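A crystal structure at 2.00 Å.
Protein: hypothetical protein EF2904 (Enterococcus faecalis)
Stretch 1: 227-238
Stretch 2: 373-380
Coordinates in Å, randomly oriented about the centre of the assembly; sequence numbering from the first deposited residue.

Stretch 1 227-238: PDPAQIAVVSEE
Stretch 2 (373-380) TFVRLACS

A single backbone bridge, flanked by apolar side chains and two bridging waters, joins the stretch 227-238, loop or turn up to S236, to the strand beginning at T373 and the segment after it, burying 570 Å² in total. The two stretches run parallel: the CA atoms of Q231 and R376 lie 4.5 Å apart, those of V234 and C379 6.2 Å. R376 clamps both sides of Q231, its N donating to A230 O (2.9 Å) and its O accepting from I232 N (3.2 Å). A type I turn from D228 to Q231 presents A230 O; Q231 N bonds D228 O (3.0 Å), and D228, chi1 t, accepts A230 N at OD1 (3.0 Å).

Beyond the turn, I232 to V234 are extended. I232 and V234 point their CA-to-CB bonds toward the other stretch, where their branched apolar side chains meet apolar partners: I232 (m, t) sets CD1 3.7 Å from V375 CG1, while V234 (t) places CG2 3.6 Å from L377 CD1; L377 (t, p) reaches in with its end. The small A230 CB meets the F374 ring edge at CD2, 4.1 Å away.

Q231 and R376 extend with chi1 and chi2 t. One water accepts from Q231 NE2 (2.7 Å) and R376 NH2 (3.0 Å); another accepts from A378 N (2.8 Å) and donates to I232 O (2.5 Å). Buried C379 (t) packs SG 3.8 Å from E237 N, where the helix begins behind N-cap S236 (p).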

# COMPACT_ATOMS: atom_id res chain seq x y z
N PRO A 227 19.09 4.56 17.08
CA PRO A 227 18.52 5.81 16.54
C PRO A 227 19.34 6.48 15.43
O PRO A 227 20.52 6.78 15.61
CB PRO A 227 18.42 6.72 17.78
CG PRO A 227 18.40 5.79 18.95
CD PRO A 227 19.26 4.62 18.54
N ASP A 228 18.68 6.69 14.29
CA ASP A 228 19.23 7.43 13.17
C ASP A 228 19.26 8.92 13.54
O ASP A 228 18.21 9.51 13.83
CB ASP A 228 18.35 7.18 11.93
CG ASP A 228 18.86 7.87 10.67
OD1 ASP A 228 19.88 8.59 10.74
OD2 ASP A 228 18.23 7.69 9.61
N PRO A 229 20.46 9.54 13.57
CA PRO A 229 20.52 10.96 13.95
C PRO A 229 19.80 11.90 12.96
O PRO A 229 19.45 13.02 13.33
CB PRO A 229 22.03 11.26 14.00
CG PRO A 229 22.70 9.88 14.09
CD PRO A 229 21.80 8.98 13.29
N ALA A 230 19.59 11.45 11.72
CA ALA A 230 18.86 12.22 10.70
C ALA A 230 17.33 12.17 10.88
O ALA A 230 16.58 12.95 10.24
CB ALA A 230 19.24 11.73 9.29
N GLN A 231 16.89 11.26 11.75
CA GLN A 231 15.48 10.93 11.95
C GLN A 231 14.85 11.58 13.20
O GLN A 231 15.40 11.54 14.30
CB GLN A 231 15.31 9.40 11.99
CG GLN A 231 13.89 8.92 12.17
CD GLN A 231 13.70 7.48 11.74
OE1 GLN A 231 14.63 6.67 11.78
NE2 GLN A 231 12.49 7.15 11.31
N ILE A 232 13.69 12.19 13.00
CA ILE A 232 12.83 12.69 14.09
C ILE A 232 11.94 11.53 14.52
O ILE A 232 11.36 10.85 13.68
CB ILE A 232 11.97 13.87 13.58
CG1 ILE A 232 12.83 15.13 13.49
CG2 ILE A 232 10.73 14.09 14.46
CD1 ILE A 232 12.27 16.24 12.62
N ALA A 233 11.84 11.28 15.83
CA ALA A 233 10.92 10.26 16.34
C ALA A 233 9.47 10.79 16.28
O ALA A 233 9.14 11.81 16.91
CB ALA A 233 11.29 9.86 17.75
N VAL A 234 8.64 10.12 15.50
CA VAL A 234 7.27 10.55 15.18
C VAL A 234 6.37 9.45 15.72
O VAL A 234 6.71 8.28 15.59
CB VAL A 234 7.08 10.73 13.63
CG1 VAL A 234 5.61 10.79 13.24
CG2 VAL A 234 7.82 11.98 13.12
N VAL A 235 5.24 9.83 16.32
CA VAL A 235 4.33 8.86 16.97
C VAL A 235 2.95 8.71 16.28
O VAL A 235 2.17 7.85 16.67
CB VAL A 235 4.10 9.20 18.49
CG1 VAL A 235 5.41 9.27 19.26
CG2 VAL A 235 3.29 10.48 18.65
N SER A 236 2.66 9.56 15.30
CA SER A 236 1.37 9.53 14.59
C SER A 236 1.45 10.46 13.37
O SER A 236 2.39 11.28 13.27
CB SER A 236 0.23 9.99 15.52
OG SER A 236 0.31 11.39 15.74
N GLU A 237 0.50 10.33 12.45
CA GLU A 237 0.41 11.23 11.29
C GLU A 237 0.22 12.70 11.72
O GLU A 237 0.86 13.61 11.17
CB GLU A 237 -0.72 10.79 10.35
CG GLU A 237 -0.43 9.50 9.61
CD GLU A 237 0.39 9.67 8.33
OE1 GLU A 237 0.74 10.82 7.95
OE2 GLU A 237 0.66 8.64 7.68
N GLU A 238 -0.64 12.93 12.70
CA GLU A 238 -0.84 14.26 13.28
C GLU A 238 0.45 14.84 13.86
O GLU A 238 0.73 16.02 13.68
CB GLU A 238 -1.93 14.23 14.37
CG GLU A 238 -2.26 15.62 14.99
CD GLU A 238 -2.71 16.68 13.97
OE1 GLU A 238 -3.31 16.31 12.92
OE2 GLU A 238 -2.47 17.90 14.21
N THR A 373 20.56 20.15 4.22
CA THR A 373 20.16 19.38 5.40
C THR A 373 19.05 18.37 5.07
O THR A 373 17.97 18.74 4.59
CB THR A 373 19.72 20.28 6.55
OG1 THR A 373 20.77 21.20 6.88
CG2 THR A 373 19.34 19.45 7.79
N PHE A 374 19.32 17.09 5.32
CA PHE A 374 18.37 16.02 5.07
C PHE A 374 17.70 15.66 6.39
O PHE A 374 18.38 15.44 7.41
CB PHE A 374 19.10 14.80 4.53
CG PHE A 374 18.26 13.56 4.43
CD1 PHE A 374 17.57 13.27 3.25
CD2 PHE A 374 18.18 12.66 5.48
CE1 PHE A 374 16.82 12.12 3.13
CE2 PHE A 374 17.41 11.48 5.36
CZ PHE A 374 16.74 11.23 4.18
N VAL A 375 16.37 15.62 6.37
CA VAL A 375 15.61 15.26 7.56
C VAL A 375 14.66 14.14 7.23
O VAL A 375 13.81 14.28 6.35
CB VAL A 375 14.86 16.47 8.17
CG1 VAL A 375 13.98 16.03 9.34
CG2 VAL A 375 15.86 17.50 8.66
N ARG A 376 14.83 13.02 7.92
CA ARG A 376 13.93 11.91 7.82
C ARG A 376 12.71 12.15 8.73
O ARG A 376 12.83 12.21 9.96
CB ARG A 376 14.64 10.61 8.16
CG ARG A 376 13.83 9.38 7.76
CD ARG A 376 14.58 8.08 8.00
NE ARG A 376 13.66 6.96 7.83
CZ ARG A 376 13.41 6.37 6.66
NH1 ARG A 376 14.03 6.78 5.56
NH2 ARG A 376 12.53 5.37 6.60
N LEU A 377 11.55 12.31 8.10
CA LEU A 377 10.32 12.51 8.88
C LEU A 377 9.34 11.41 8.48
O LEU A 377 8.48 11.60 7.62
CB LEU A 377 9.76 13.94 8.65
CG LEU A 377 8.59 14.43 9.53
CD1 LEU A 377 9.04 14.68 10.99
CD2 LEU A 377 7.97 15.68 8.91
N ALA A 378 9.51 10.25 9.10
CA ALA A 378 8.79 9.05 8.70
C ALA A 378 7.70 8.67 9.70
O ALA A 378 7.84 8.89 10.89
CB ALA A 378 9.77 7.87 8.50
N CYS A 379 6.62 8.10 9.19
CA CYS A 379 5.61 7.52 10.05
C CYS A 379 5.11 6.24 9.38
O CYS A 379 4.51 6.29 8.29
CB CYS A 379 4.47 8.52 10.26
SG CYS A 379 3.15 7.91 11.35
N SER A 380 5.40 5.11 10.01
CA SER A 380 5.04 3.82 9.45
C SER A 380 3.55 3.69 9.15
O SER A 380 2.70 4.11 9.93
CB SER A 380 5.47 2.68 10.38
OG SER A 380 5.14 1.44 9.76
O HOH W 1 10.81 9.78 11.54
O HOH W 2 11.89 5.16 9.54